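Local structure of DNA replication initiator (Cdc21/Cdc54) (Methanothermobacter thermautotrophicus, 1LTL) at residues L89-F93 with E205-V209; I100-E104 with K183-P187; D178-L184 with Q199-E205; V220-T226 with N237-Y243. The protein probably works as an ATP-dependent helicase that unwinds DNA at replication, this chain being its N-terminal part with an OB domain and a zinc site. All coordinates share one frame; numbering follows the deposited sequence.

In the fold
Contacts 2, 3 and 4 all reach the OB-domain sheet, while contact 1 ties that domain to strand 90-94 of the MCM N-terminal domain. Contacts 2 and 4 are buried. Contacts 1 and 3 are partly buried. Contacts 3 and 4 are antiparallel strand pairs held by backbone hydrogen bonds. Strands 199-205 and 234-243 are neighbours in the sheet, so the two pairs adjoin. Contacts 1 and 2 are smaller and pair an arginine with an acid. Contact 3 shares K183 and L184 with contact 2, and E205 with contact 1. E205 also links contacts 1 and 3 to contact 4, through the hydroxyl of Y240.

Contact 1 of 4, residues L89-F93 with E205-V209; sequences LNIRF and EDDLV
R92 meets D207 in a salt bridge, with NH2 of R92 2.7 Å from OD1 of D207. The bond is bent, 141° at the hydrogen. NH2 comes to the syn side of OD1, 33° out of the carboxylate plane. L208 lies beside the guanidinium, but its CD1 is modelled too close for the details to be trusted. CB of N90 lies toward the rim of one guanidinium face, 3.4 Å above the plane. The R92 chain runs extended from CG to NE and carries the charge across to the loop. There the contact joins two domains: strand 90-94 belongs to the MCM N-terminal domain, and 205-209 follows strand 199-205 in the OB domain. NH1 of R92 bonds to the backbone O of N242. S43 OG forms the second shell, bonded to both R92 NE and D207 OD2, and so bridges the two groups. A leucine in place of R92 would probably leave D207 OD1 without its charged mate and the backbone O of N242 without the donor NH1. D206 turns its carboxylate to R42, which holds it by a salt bridge. Inside the loop, the N of L208 bonds to the O of E205 at 3.2 Å.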
loop_
_atom_site.group_PDB
_atom_site.type_symbol
_atom_site.label_atom_id
_atom_site.label_comp_id
_atom_site.label_asym_id
_atom_site.label_seq_id
_atom_site.Cartn_x
_atom_site.Cartn_y
_atom_site.Cartn_z
ATOM N N LEU A 89 10.832 -7.224 45.459
ATOM C CA LEU A 89 10.401 -6.801 46.779
ATOM C C LEU A 89 9.775 -5.423 46.759
ATOM O O LEU A 89 10.083 -4.599 45.905
ATOM C CB LEU A 89 11.573 -6.811 47.749
ATOM C CG LEU A 89 11.824 -8.198 48.320
ATOM C CD1 LEU A 89 13.300 -8.370 48.608
ATOM C CD2 LEU A 89 10.993 -8.400 49.565
ATOM N N ASN A 90 8.886 -5.172 47.704
ATOM C CA ASN A 90 8.241 -3.886 47.776
ATOM C C ASN A 90 8.893 -3.052 48.839
ATOM O O ASN A 90 8.842 -3.404 50.009
ATOM C CB ASN A 90 6.777 -4.050 48.134
ATOM C CG ASN A 90 6.002 -4.750 47.069
ATOM O OD1 ASN A 90 4.970 -5.351 47.348
ATOM N ND2 ASN A 90 6.478 -4.670 45.830
ATOM N N ILE A 91 9.512 -1.948 48.450
ATOM C CA ILE A 91 10.116 -1.084 49.444
ATOM C C ILE A 91 9.023 -0.147 49.957
ATOM O O ILE A 91 8.419 0.576 49.185
ATOM C CB ILE A 91 11.246 -0.232 48.860
ATOM C CG1 ILE A 91 12.422 -1.099 48.431
ATOM C CG2 ILE A 91 11.740 0.715 49.913
ATOM C CD1 ILE A 91 12.192 -1.911 47.199
ATOM N N ARG A 92 8.749 -0.166 51.252
ATOM C CA ARG A 92 7.724 0.723 51.773
ATOM C C ARG A 92 8.301 1.669 52.821
ATOM O O ARG A 92 8.799 1.218 53.845
ATOM C CB ARG A 92 6.590 -0.077 52.395
ATOM C CG ARG A 92 6.012 -1.071 51.454
ATOM C CD ARG A 92 4.781 -1.732 52.010
ATOM N NE ARG A 92 4.397 -2.822 51.121
ATOM C CZ ARG A 92 3.749 -2.662 49.975
ATOM N NH1 ARG A 92 3.396 -1.446 49.588
ATOM N NH2 ARG A 92 3.481 -3.712 49.208
ATOM N N PHE A 93 8.223 2.976 52.580
ATOM C CA PHE A 93 8.759 3.942 53.530
ATOM C C PHE A 93 7.822 4.327 54.638
ATOM O O PHE A 93 6.641 4.549 54.412
ATOM C CB PHE A 93 9.186 5.188 52.801
ATOM C CG PHE A 93 10.107 4.909 51.695
ATOM C CD1 PHE A 93 9.664 4.233 50.579
ATOM C CD2 PHE A 93 11.439 5.253 51.788
ATOM C CE1 PHE A 93 10.541 3.899 49.567
ATOM C CE2 PHE A 93 12.336 4.923 50.777
ATOM C CZ PHE A 93 11.885 4.246 49.665
ATOM N N GLU A 205 -2.298 -2.474 46.609
ATOM C CA GLU A 205 -1.939 -3.662 45.858
ATOM C C GLU A 205 -0.979 -4.590 46.591
ATOM O O GLU A 205 -0.399 -4.228 47.607
ATOM C CB GLU A 205 -1.350 -3.268 44.517
ATOM C CG GLU A 205 -2.254 -2.367 43.714
ATOM C CD GLU A 205 -1.736 -2.179 42.320
ATOM O OE1 GLU A 205 -0.482 -2.148 42.177
ATOM O OE2 GLU A 205 -2.572 -2.052 41.383
ATOM N N ASP A 206 -0.811 -5.788 46.042
ATOM C CA ASP A 206 0.034 -6.824 46.621
ATOM C C ASP A 206 -0.298 -7.128 48.081
ATOM O O ASP A 206 -1.457 -7.336 48.408
ATOM C CB ASP A 206 1.513 -6.485 46.486
ATOM C CG ASP A 206 2.347 -7.711 46.152
ATOM O OD1 ASP A 206 1.779 -8.831 46.180
ATOM O OD2 ASP A 206 3.557 -7.565 45.860
ATOM N N ASP A 207 0.705 -7.157 48.958
ATOM C CA ASP A 207 0.463 -7.495 50.357
ATOM C C ASP A 207 -0.323 -6.487 51.160
ATOM O O ASP A 207 -0.731 -6.781 52.284
ATOM C CB ASP A 207 1.762 -7.782 51.079
ATOM C CG ASP A 207 2.753 -6.690 50.910
ATOM O OD1 ASP A 207 3.078 -6.375 49.746
ATOM O OD2 ASP A 207 3.212 -6.139 51.935
ATOM N N LEU A 208 -0.537 -5.304 50.595
ATOM C CA LEU A 208 -1.309 -4.284 51.276
ATOM C C LEU A 208 -2.771 -4.541 51.063
ATOM O O LEU A 208 -3.624 -3.847 51.603
ATOM C CB LEU A 208 -0.995 -2.918 50.727
ATOM C CG LEU A 208 0.056 -2.130 51.488
ATOM C CD1 LEU A 208 1.352 -2.919 51.632
ATOM C CD2 LEU A 208 0.265 -0.840 50.711
ATOM N N VAL A 209 -3.076 -5.539 50.262
ATOM C CA VAL A 209 -4.461 -5.845 49.992
ATOM C C VAL A 209 -5.127 -6.344 51.257
ATOM O O VAL A 209 -4.485 -6.973 52.088
ATOM C CB VAL A 209 -4.557 -6.905 48.884
ATOM C CG1 VAL A 209 -5.987 -7.367 48.716
ATOM C CG2 VAL A 209 -4.050 -6.314 47.588
#

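Contact 2 of 4, residues I100-E104 with K183-P187; sequences IPLRE and KLQEP
L102 packs its CD1 against the backbone of L184 to E186, where strand 175-185 of the OB domain runs out into a loop. L102 opens a short 3-10 turn, residues 102-103, in the loop before strand 113-137. This is the tight half of the contact. CD1 of L102 is 3.5 Å from the O of L184, and 3.8 Å from CB of E186. CG of L102 stands anti to the backbone N (chi1 -162°), which lays the branch along the strand end. V116 of the neighbouring strand touches both L102 and L184 and backs this buried side. The other half is polar and lies toward solvent, where R103 is partly exposed. Its chain bends at chi2 and chi3 and brings CD and NH1 to the E186 carboxylate. NH1 of R103 makes a salt bridge to the syn lone pair of E186 OE1, at 3.1 Å. An alanine in place of R103 would probably leave the E186 carboxylate without its charged mate, with the bond from the backbone N of R198 to OE1 remaining. R103 also has a long, weak ion pair with E195. The guanidinium plane of R103 and the carboxylate plane of E186 are 22° apart, and OE1 lies 31° out of the guanidinium plane.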
loop_
_atom_site.group_PDB
_atom_site.type_symbol
_atom_site.label_atom_id
_atom_site.label_comp_id
_atom_site.label_asym_id
_atom_site.label_seq_id
_atom_site.Cartn_x
_atom_site.Cartn_y
_atom_site.Cartn_z
ATOM N N ILE A 100 0.380 15.970 53.492
ATOM C CA ILE A 100 -0.496 16.954 52.901
ATOM C C ILE A 100 -1.955 16.738 53.227
ATOM O O ILE A 100 -2.450 15.633 53.202
ATOM C CB ILE A 100 -0.353 16.970 51.386
ATOM C CG1 ILE A 100 0.961 17.624 50.991
ATOM C CG2 ILE A 100 -1.498 17.728 50.767
ATOM C CD1 ILE A 100 2.146 16.834 51.375
ATOM N N PRO A 101 -2.674 17.808 53.555
ATOM C CA PRO A 101 -4.088 17.568 53.853
ATOM C C PRO A 101 -4.838 17.148 52.594
ATOM O O PRO A 101 -4.527 17.584 51.497
ATOM C CB PRO A 101 -4.559 18.912 54.406
ATOM C CG PRO A 101 -3.616 19.904 53.764
ATOM C CD PRO A 101 -2.289 19.198 53.863
ATOM N N LEU A 102 -5.834 16.299 52.766
ATOM C CA LEU A 102 -6.608 15.801 51.645
ATOM C C LEU A 102 -7.099 16.827 50.632
ATOM O O LEU A 102 -6.808 16.702 49.449
ATOM C CB LEU A 102 -7.795 15.006 52.162
ATOM C CG LEU A 102 -8.485 14.071 51.186
ATOM C CD1 LEU A 102 -9.109 12.989 52.016
ATOM C CD2 LEU A 102 -9.520 14.767 50.320
ATOM N N ARG A 103 -7.846 17.830 51.083
ATOM C CA ARG A 103 -8.382 18.839 50.172
ATOM C C ARG A 103 -7.319 19.537 49.330
ATOM O O ARG A 103 -7.650 20.175 48.355
ATOM C CB ARG A 103 -9.158 19.916 50.946
ATOM C CG ARG A 103 -9.918 19.417 52.173
ATOM C CD ARG A 103 -11.439 19.307 51.951
ATOM N NE ARG A 103 -12.099 20.616 51.868
ATOM C CZ ARG A 103 -13.419 20.807 51.925
ATOM N NH1 ARG A 103 -14.257 19.778 52.071
ATOM N NH2 ARG A 103 -13.908 22.038 51.826
ATOM N N GLU A 104 -6.052 19.426 49.690
ATOM C CA GLU A 104 -5.005 20.114 48.939
ATOM C C GLU A 104 -4.233 19.269 47.937
ATOM O O GLU A 104 -3.185 19.696 47.442
ATOM C CB GLU A 104 -3.991 20.717 49.902
ATOM C CG GLU A 104 -4.298 22.078 50.494
ATOM C CD GLU A 104 -3.241 22.460 51.531
ATOM O OE1 GLU A 104 -2.025 22.298 51.226
ATOM O OE2 GLU A 104 -3.614 22.925 52.640
ATOM N N LYS A 183 -12.127 4.155 49.575
ATOM C CA LYS A 183 -12.332 5.594 49.706
ATOM C C LYS A 183 -11.782 6.076 51.041
ATOM O O LYS A 183 -12.089 5.509 52.085
ATOM C CB LYS A 183 -13.824 5.936 49.641
ATOM C CG LYS A 183 -14.362 6.146 48.247
ATOM C CD LYS A 183 -13.548 7.215 47.527
ATOM C CE LYS A 183 -14.031 7.448 46.099
ATOM N NZ LYS A 183 -13.850 6.225 45.275
ATOM N N LEU A 184 -10.972 7.121 50.997
ATOM C CA LEU A 184 -10.389 7.688 52.194
ATOM C C LEU A 184 -11.025 9.047 52.428
ATOM O O LEU A 184 -10.882 9.941 51.606
ATOM C CB LEU A 184 -8.887 7.861 52.011
ATOM C CG LEU A 184 -8.198 8.471 53.222
ATOM C CD1 LEU A 184 -8.314 7.515 54.401
ATOM C CD2 LEU A 184 -6.740 8.777 52.898
ATOM N N GLN A 185 -11.717 9.206 53.550
ATOM C CA GLN A 185 -12.394 10.462 53.883
ATOM C C GLN A 185 -11.527 11.327 54.771
ATOM O O GLN A 185 -10.814 10.819 55.638
ATOM C CB GLN A 185 -13.695 10.150 54.601
ATOM C CG GLN A 185 -14.459 11.340 55.091
ATOM C CD GLN A 185 -15.588 10.914 56.006
ATOM O OE1 GLN A 185 -15.372 10.639 57.196
ATOM N NE2 GLN A 185 -16.800 10.817 55.451
ATOM N N GLU A 186 -11.599 12.637 54.567
ATOM C CA GLU A 186 -10.795 13.546 55.367
ATOM C C GLU A 186 -11.225 13.570 56.809
ATOM O O GLU A 186 -12.360 13.236 57.156
ATOM C CB GLU A 186 -10.846 14.967 54.824
ATOM C CG GLU A 186 -12.241 15.541 54.714
ATOM C CD GLU A 186 -12.242 17.000 54.289
ATOM O OE1 GLU A 186 -13.314 17.471 53.833
ATOM O OE2 GLU A 186 -11.183 17.667 54.419
ATOM N N PRO A 187 -10.305 13.970 57.680
ATOM C CA PRO A 187 -10.621 14.030 59.100
ATOM C C PRO A 187 -11.727 15.061 59.302
ATOM O O PRO A 187 -11.673 16.167 58.749
ATOM C CB PRO A 187 -9.291 14.451 59.727
ATOM C CG PRO A 187 -8.262 13.913 58.743
ATOM C CD PRO A 187 -8.890 14.292 57.436
#

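Contact 3 of 4, residues D178-L184 with Q199-E205; sequences DTQTLKL and QITVVLE
K183 crosses the side chain of Q199 at an angle and ends on T201. Its CB is 3.7 Å from OE1 of Q199, and CG lies at a similar distance from the same oxygen. CD passes the amide carbon, 3.8 Å from CD of Q199. CE has NE2 of Q199 at 3.6 Å and is also close to the T201 hydroxyl. NZ then gives a hydrogen bond to OG1 of T201 at 2.5 Å. Bends at chi2 (-55°) and chi4 (-64°) turn the chain so that NZ comes to T201 on the neighbouring strand. The Q199 amide is fixed in turn by R121, which bonds to its OE1. The two strands are an antiparallel pair of the OB-fold sheet. Q180 with L204, L182 with V202 and L184 with I200 are the hydrogen-bonded pairs, each with two backbone bonds. The bond from V202 N to L182 O is nearly straight, 170° at the hydrogen. The side chains of these pairs share one face, where CB of L184 is 3.9 Å from CG2 of V202. T179, T181, K183, T201, V203 and E205 lie on the other face. There T179 OG1 donates to E205 OE2 at 2.6 Å, on the anti side of the carboxylate. That carboxylate has two further partners, R129 at OE2 and the hydroxyl of Y240 at OE1. Next to this pair, D178 OD1 bonds to S107 OG of a second subunit.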
loop_
_atom_site.group_PDB
_atom_site.type_symbol
_atom_site.label_atom_id
_atom_site.label_comp_id
_atom_site.label_asym_id
_atom_site.label_seq_id
_atom_site.Cartn_x
_atom_site.Cartn_y
_atom_site.Cartn_z
ATOM N N ASP A 178 -2.750 -8.976 43.039
ATOM C CA ASP A 178 -3.970 -8.477 43.667
ATOM C C ASP A 178 -3.998 -6.973 43.895
ATOM O O ASP A 178 -3.027 -6.373 44.345
ATOM C CB ASP A 178 -4.233 -9.226 44.968
ATOM C CG ASP A 178 -4.506 -10.698 44.742
ATOM O OD1 ASP A 178 -5.471 -11.032 43.993
ATOM O OD2 ASP A 178 -3.749 -11.523 45.320
ATOM N N THR A 179 -5.139 -6.377 43.585
ATOM C CA THR A 179 -5.326 -4.938 43.707
ATOM C C THR A 179 -6.635 -4.637 44.436
ATOM O O THR A 179 -7.567 -5.430 44.407
ATOM C CB THR A 179 -5.356 -4.290 42.295
ATOM O OG1 THR A 179 -4.848 -2.951 42.365
ATOM C CG2 THR A 179 -6.786 -4.267 41.737
ATOM N N GLN A 180 -6.713 -3.497 45.101
ATOM C CA GLN A 180 -7.933 -3.176 45.815
ATOM C C GLN A 180 -8.157 -1.693 45.936
ATOM O O GLN A 180 -7.208 -0.918 46.043
ATOM C CB GLN A 180 -7.919 -3.789 47.197
ATOM C CG GLN A 180 -9.095 -3.381 48.026
ATOM C CD GLN A 180 -9.072 -4.081 49.343
ATOM O OE1 GLN A 180 -8.010 -4.504 49.805
ATOM N NE2 GLN A 180 -10.230 -4.210 49.970
ATOM N N THR A 181 -9.424 -1.307 45.943
ATOM C CA THR A 181 -9.784 0.094 46.001
ATOM C C THR A 181 -10.565 0.493 47.231
ATOM O O THR A 181 -11.431 -0.246 47.691
ATOM C CB THR A 181 -10.624 0.440 44.785
ATOM O OG1 THR A 181 -9.758 0.662 43.679
ATOM C CG2 THR A 181 -11.441 1.671 45.021
ATOM N N LEU A 182 -10.275 1.663 47.780
ATOM C CA LEU A 182 -11.064 2.116 48.919
ATOM C C LEU A 182 -11.101 3.615 48.926
ATOM O O LEU A 182 -10.250 4.257 48.323
ATOM C CB LEU A 182 -10.509 1.579 50.232
ATOM C CG LEU A 182 -9.366 2.281 50.946
ATOM C CD1 LEU A 182 -8.927 1.375 52.085
ATOM C CD2 LEU A 182 -8.207 2.527 50.024
ATOM N N LYS A 183 -12.127 4.155 49.575
ATOM C CA LYS A 183 -12.332 5.594 49.706
ATOM C C LYS A 183 -11.782 6.076 51.041
ATOM O O LYS A 183 -12.089 5.509 52.085
ATOM C CB LYS A 183 -13.824 5.936 49.641
ATOM C CG LYS A 183 -14.362 6.146 48.247
ATOM C CD LYS A 183 -13.548 7.215 47.527
ATOM C CE LYS A 183 -14.031 7.448 46.099
ATOM N NZ LYS A 183 -13.850 6.225 45.275
ATOM N N LEU A 184 -10.972 7.121 50.997
ATOM C CA LEU A 184 -10.389 7.688 52.194
ATOM C C LEU A 184 -11.025 9.047 52.428
ATOM O O LEU A 184 -10.882 9.941 51.606
ATOM C CB LEU A 184 -8.887 7.861 52.011
ATOM C CG LEU A 184 -8.198 8.471 53.222
ATOM C CD1 LEU A 184 -8.314 7.515 54.401
ATOM C CD2 LEU A 184 -6.740 8.777 52.898
ATOM N N GLN A 199 -13.645 13.047 49.927
ATOM C CA GLN A 199 -12.945 11.787 49.956
ATOM C C GLN A 199 -12.055 11.605 48.739
ATOM O O GLN A 199 -12.202 12.292 47.733
ATOM C CB GLN A 199 -13.951 10.654 50.033
ATOM C CG GLN A 199 -15.238 10.952 49.295
ATOM C CD GLN A 199 -16.016 9.687 48.950
ATOM O OE1 GLN A 199 -16.189 8.793 49.793
ATOM N NE2 GLN A 199 -16.492 9.606 47.704
ATOM N N ILE A 200 -11.110 10.689 48.833
ATOM C CA ILE A 200 -10.246 10.436 47.703
ATOM C C ILE A 200 -10.024 8.945 47.574
ATOM O O ILE A 200 -10.050 8.232 48.566
ATOM C CB ILE A 200 -8.901 11.120 47.846
ATOM C CG1 ILE A 200 -8.219 11.134 46.483
ATOM C CG2 ILE A 200 -8.043 10.391 48.858
ATOM C CD1 ILE A 200 -6.970 11.903 46.462
ATOM N N THR A 201 -9.797 8.457 46.362
ATOM C CA THR A 201 -9.601 7.028 46.197
ATOM C C THR A 201 -8.193 6.556 46.470
ATOM O O THR A 201 -7.216 7.195 46.087
ATOM C CB THR A 201 -10.009 6.576 44.795
ATOM O OG1 THR A 201 -11.435 6.604 44.686
ATOM C CG2 THR A 201 -9.538 5.183 44.530
ATOM N N VAL A 202 -8.096 5.430 47.157
ATOM C CA VAL A 202 -6.796 4.859 47.438
ATOM C C VAL A 202 -6.744 3.479 46.807
ATOM O O VAL A 202 -7.719 2.727 46.831
ATOM C CB VAL A 202 -6.508 4.770 48.960
ATOM C CG1 VAL A 202 -5.187 4.055 49.220
ATOM C CG2 VAL A 202 -6.447 6.165 49.532
ATOM N N VAL A 203 -5.603 3.172 46.215
ATOM C CA VAL A 203 -5.416 1.901 45.575
ATOM C C VAL A 203 -4.389 1.111 46.327
ATOM O O VAL A 203 -3.244 1.538 46.477
ATOM C CB VAL A 203 -4.931 2.077 44.150
ATOM C CG1 VAL A 203 -4.453 0.759 43.603
ATOM C CG2 VAL A 203 -6.051 2.633 43.305
ATOM N N LEU A 204 -4.795 -0.055 46.798
ATOM C CA LEU A 204 -3.888 -0.904 47.538
ATOM C C LEU A 204 -3.575 -2.140 46.723
ATOM O O LEU A 204 -4.478 -2.791 46.202
ATOM C CB LEU A 204 -4.533 -1.305 48.858
ATOM C CG LEU A 204 -4.825 -0.229 49.893
ATOM C CD1 LEU A 204 -5.451 -0.904 51.111
ATOM C CD2 LEU A 204 -3.561 0.509 50.293
ATOM N N GLU A 205 -2.298 -2.474 46.609
ATOM C CA GLU A 205 -1.939 -3.662 45.858
ATOM C C GLU A 205 -0.979 -4.590 46.591
ATOM O O GLU A 205 -0.399 -4.228 47.607
ATOM C CB GLU A 205 -1.350 -3.268 44.517
ATOM C CG GLU A 205 -2.254 -2.367 43.714
ATOM C CD GLU A 205 -1.736 -2.179 42.320
ATOM O OE1 GLU A 205 -0.482 -2.148 42.177
ATOM O OE2 GLU A 205 -2.572 -2.052 41.383
#

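Contact 4 of 4, residues V220-T226 with N237-Y243; sequences VTGTLRT and NFIYGNY
T221 O accepts two backbone N-H groups, from N242 at 2.6 Å and from Y243 at 3.0 Å. This is a classic beta bulge in the hairpin of strands 217-229 and 234-243, part of the OB-fold sheet. It shifts the register by one residue. T221 N in turn donates to Y243 O. Beyond the bulge the pairing is regular. T223 with Y240 and R225 with F238 each exchange two backbone bonds. The bond from T223 N to Y240 O is the bent one, 135° at the hydrogen. G222 and G241 face each other between the bulge and these pairs. At the hairpin's other end, T226 OG1 lies 2.8 Å from N237 OD1, but K236 O is within reach of the same hydroxyl. N237 ND2 is satisfied by L105 O. T226 O takes a bond from Q171 of a third subunit. V220 CG1 meets I239 CG2 at 4.0 Å. On the face of T223, F238 and Y240, R225 bends at chi2 (-80°) and lays its guanidinium flat on the Y240 ring, with the planes 13° apart. The hydroxyl beyond that ring is bonded to E205 OE1. The stack's nearest atoms are R225 NH2 and Y240 CD2, 3.4 Å apart.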
loop_
_atom_site.group_PDB
_atom_site.type_symbol
_atom_site.label_atom_id
_atom_site.label_comp_id
_atom_site.label_asym_id
_atom_site.label_seq_id
_atom_site.Cartn_x
_atom_site.Cartn_y
_atom_site.Cartn_z
ATOM N N VAL A 220 -2.396 7.197 55.125
ATOM C CA VAL A 220 -2.000 6.618 53.846
ATOM C C VAL A 220 -0.817 7.334 53.224
ATOM O O VAL A 220 -0.863 8.528 53.019
ATOM C CB VAL A 220 -3.142 6.703 52.859
ATOM C CG1 VAL A 220 -2.689 6.170 51.530
ATOM C CG2 VAL A 220 -4.329 5.944 53.374
ATOM N N THR A 221 0.243 6.607 52.930
ATOM C CA THR A 221 1.402 7.215 52.291
ATOM C C THR A 221 1.524 6.597 50.889
ATOM O O THR A 221 1.521 5.369 50.740
ATOM C CB THR A 221 2.697 6.900 53.048
ATOM O OG1 THR A 221 2.627 7.452 54.365
ATOM C CG2 THR A 221 3.897 7.461 52.311
ATOM N N GLY A 222 1.647 7.433 49.865
ATOM C CA GLY A 222 1.766 6.886 48.533
ATOM C C GLY A 222 1.953 7.912 47.444
ATOM O O GLY A 222 2.045 9.111 47.707
ATOM N N THR A 223 2.006 7.446 46.205
ATOM C CA THR A 223 2.187 8.357 45.087
ATOM C C THR A 223 0.853 8.905 44.607
ATOM O O THR A 223 -0.128 8.168 44.489
ATOM C CB THR A 223 2.860 7.652 43.935
ATOM O OG1 THR A 223 4.012 6.942 44.414
ATOM C CG2 THR A 223 3.285 8.654 42.902
ATOM N N LEU A 224 0.784 10.203 44.350
ATOM C CA LEU A 224 -0.485 10.731 43.871
ATOM C C LEU A 224 -0.509 10.562 42.361
ATOM O O LEU A 224 0.367 11.036 41.641
ATOM C CB LEU A 224 -0.657 12.191 44.250
ATOM C CG LEU A 224 -1.972 12.866 43.891
ATOM C CD1 LEU A 224 -3.207 12.337 44.628
ATOM C CD2 LEU A 224 -1.744 14.294 44.258
ATOM N N ARG A 225 -1.514 9.853 41.887
ATOM C CA ARG A 225 -1.614 9.601 40.474
ATOM C C ARG A 225 -2.910 10.200 39.956
ATOM O O ARG A 225 -3.834 10.537 40.718
ATOM C CB ARG A 225 -1.591 8.079 40.208
ATOM C CG ARG A 225 -0.424 7.254 40.820
ATOM C CD ARG A 225 0.878 7.350 40.026
ATOM N NE ARG A 225 1.828 6.247 40.286
ATOM C CZ ARG A 225 1.520 4.942 40.227
ATOM N NH1 ARG A 225 0.285 4.529 39.925
ATOM N NH2 ARG A 225 2.453 4.032 40.452
ATOM N N THR A 226 -2.978 10.369 38.650
ATOM C CA THR A 226 -4.207 10.884 38.115
ATOM C C THR A 226 -4.635 10.030 36.933
ATOM O O THR A 226 -3.814 9.381 36.276
ATOM C CB THR A 226 -4.097 12.382 37.692
ATOM O OG1 THR A 226 -5.417 12.929 37.589
ATOM C CG2 THR A 226 -3.409 12.540 36.345
ATOM N N ASN A 237 -7.951 12.679 40.720
ATOM C CA ASN A 237 -6.745 12.186 41.388
ATOM C C ASN A 237 -7.020 11.062 42.358
ATOM O O ASN A 237 -8.095 10.986 42.944
ATOM C CB ASN A 237 -6.021 13.299 42.136
ATOM C CG ASN A 237 -5.619 14.448 41.238
ATOM O OD1 ASN A 237 -5.362 14.269 40.046
ATOM N ND2 ASN A 237 -5.532 15.634 41.815
ATOM N N PHE A 238 -6.050 10.173 42.519
ATOM C CA PHE A 238 -6.206 9.073 43.466
ATOM C C PHE A 238 -4.846 8.773 44.070
ATOM O O PHE A 238 -3.817 9.168 43.518
ATOM C CB PHE A 238 -6.800 7.814 42.780
ATOM C CG PHE A 238 -5.847 7.118 41.841
ATOM C CD1 PHE A 238 -4.932 6.189 42.317
ATOM C CD2 PHE A 238 -5.797 7.458 40.496
ATOM C CE1 PHE A 238 -3.995 5.628 41.476
ATOM C CE2 PHE A 238 -4.853 6.893 39.657
ATOM C CZ PHE A 238 -3.956 5.982 40.150
ATOM N N ILE A 239 -4.826 8.102 45.211
ATOM C CA ILE A 239 -3.534 7.772 45.795
ATOM C C ILE A 239 -3.191 6.314 45.610
ATOM O O ILE A 239 -4.004 5.421 45.877
ATOM C CB ILE A 239 -3.452 8.033 47.308
ATOM C CG1 ILE A 239 -3.698 9.509 47.621
ATOM C CG2 ILE A 239 -2.086 7.617 47.806
ATOM C CD1 ILE A 239 -4.149 9.735 49.038
ATOM N N TYR A 240 -1.969 6.087 45.146
ATOM C CA TYR A 240 -1.444 4.746 44.951
ATOM C C TYR A 240 -0.678 4.488 46.245
ATOM O O TYR A 240 0.442 4.980 46.444
ATOM C CB TYR A 240 -0.501 4.708 43.747
ATOM C CG TYR A 240 0.010 3.326 43.456
ATOM C CD1 TYR A 240 -0.883 2.277 43.251
ATOM C CD2 TYR A 240 1.373 3.035 43.491
ATOM C CE1 TYR A 240 -0.448 0.971 43.111
ATOM C CE2 TYR A 240 1.831 1.721 43.348
ATOM C CZ TYR A 240 0.905 0.689 43.166
ATOM O OH TYR A 240 1.291 -0.644 43.081
ATOM N N GLY A 241 -1.312 3.721 47.122
ATOM C CA GLY A 241 -0.745 3.409 48.419
ATOM C C GLY A 241 0.589 2.703 48.432
ATOM O O GLY A 241 0.798 1.750 47.685
ATOM N N ASN A 242 1.495 3.182 49.283
ATOM C CA ASN A 242 2.806 2.578 49.436
ATOM C C ASN A 242 2.928 2.009 50.823
ATOM O O ASN A 242 3.352 0.881 51.003
ATOM C CB ASN A 242 3.926 3.585 49.283
ATOM C CG ASN A 242 5.283 2.983 49.629
ATOM O OD1 ASN A 242 6.037 2.558 48.748
ATOM N ND2 ASN A 242 5.586 2.924 50.919
ATOM N N TYR A 243 2.569 2.811 51.809
ATOM C CA TYR A 243 2.677 2.383 53.188
ATOM C C TYR A 243 1.473 2.876 53.962
ATOM O O TYR A 243 0.972 3.969 53.716
ATOM C CB TYR A 243 3.991 2.932 53.788
ATOM C CG TYR A 243 4.183 2.661 55.267
ATOM C CD1 TYR A 243 4.238 1.354 55.757
ATOM C CD2 TYR A 243 4.228 3.710 56.187
ATOM C CE1 TYR A 243 4.318 1.097 57.126
ATOM C CE2 TYR A 243 4.306 3.464 57.561
ATOM C CZ TYR A 243 4.345 2.154 58.026
ATOM O OH TYR A 243 4.354 1.886 59.383
#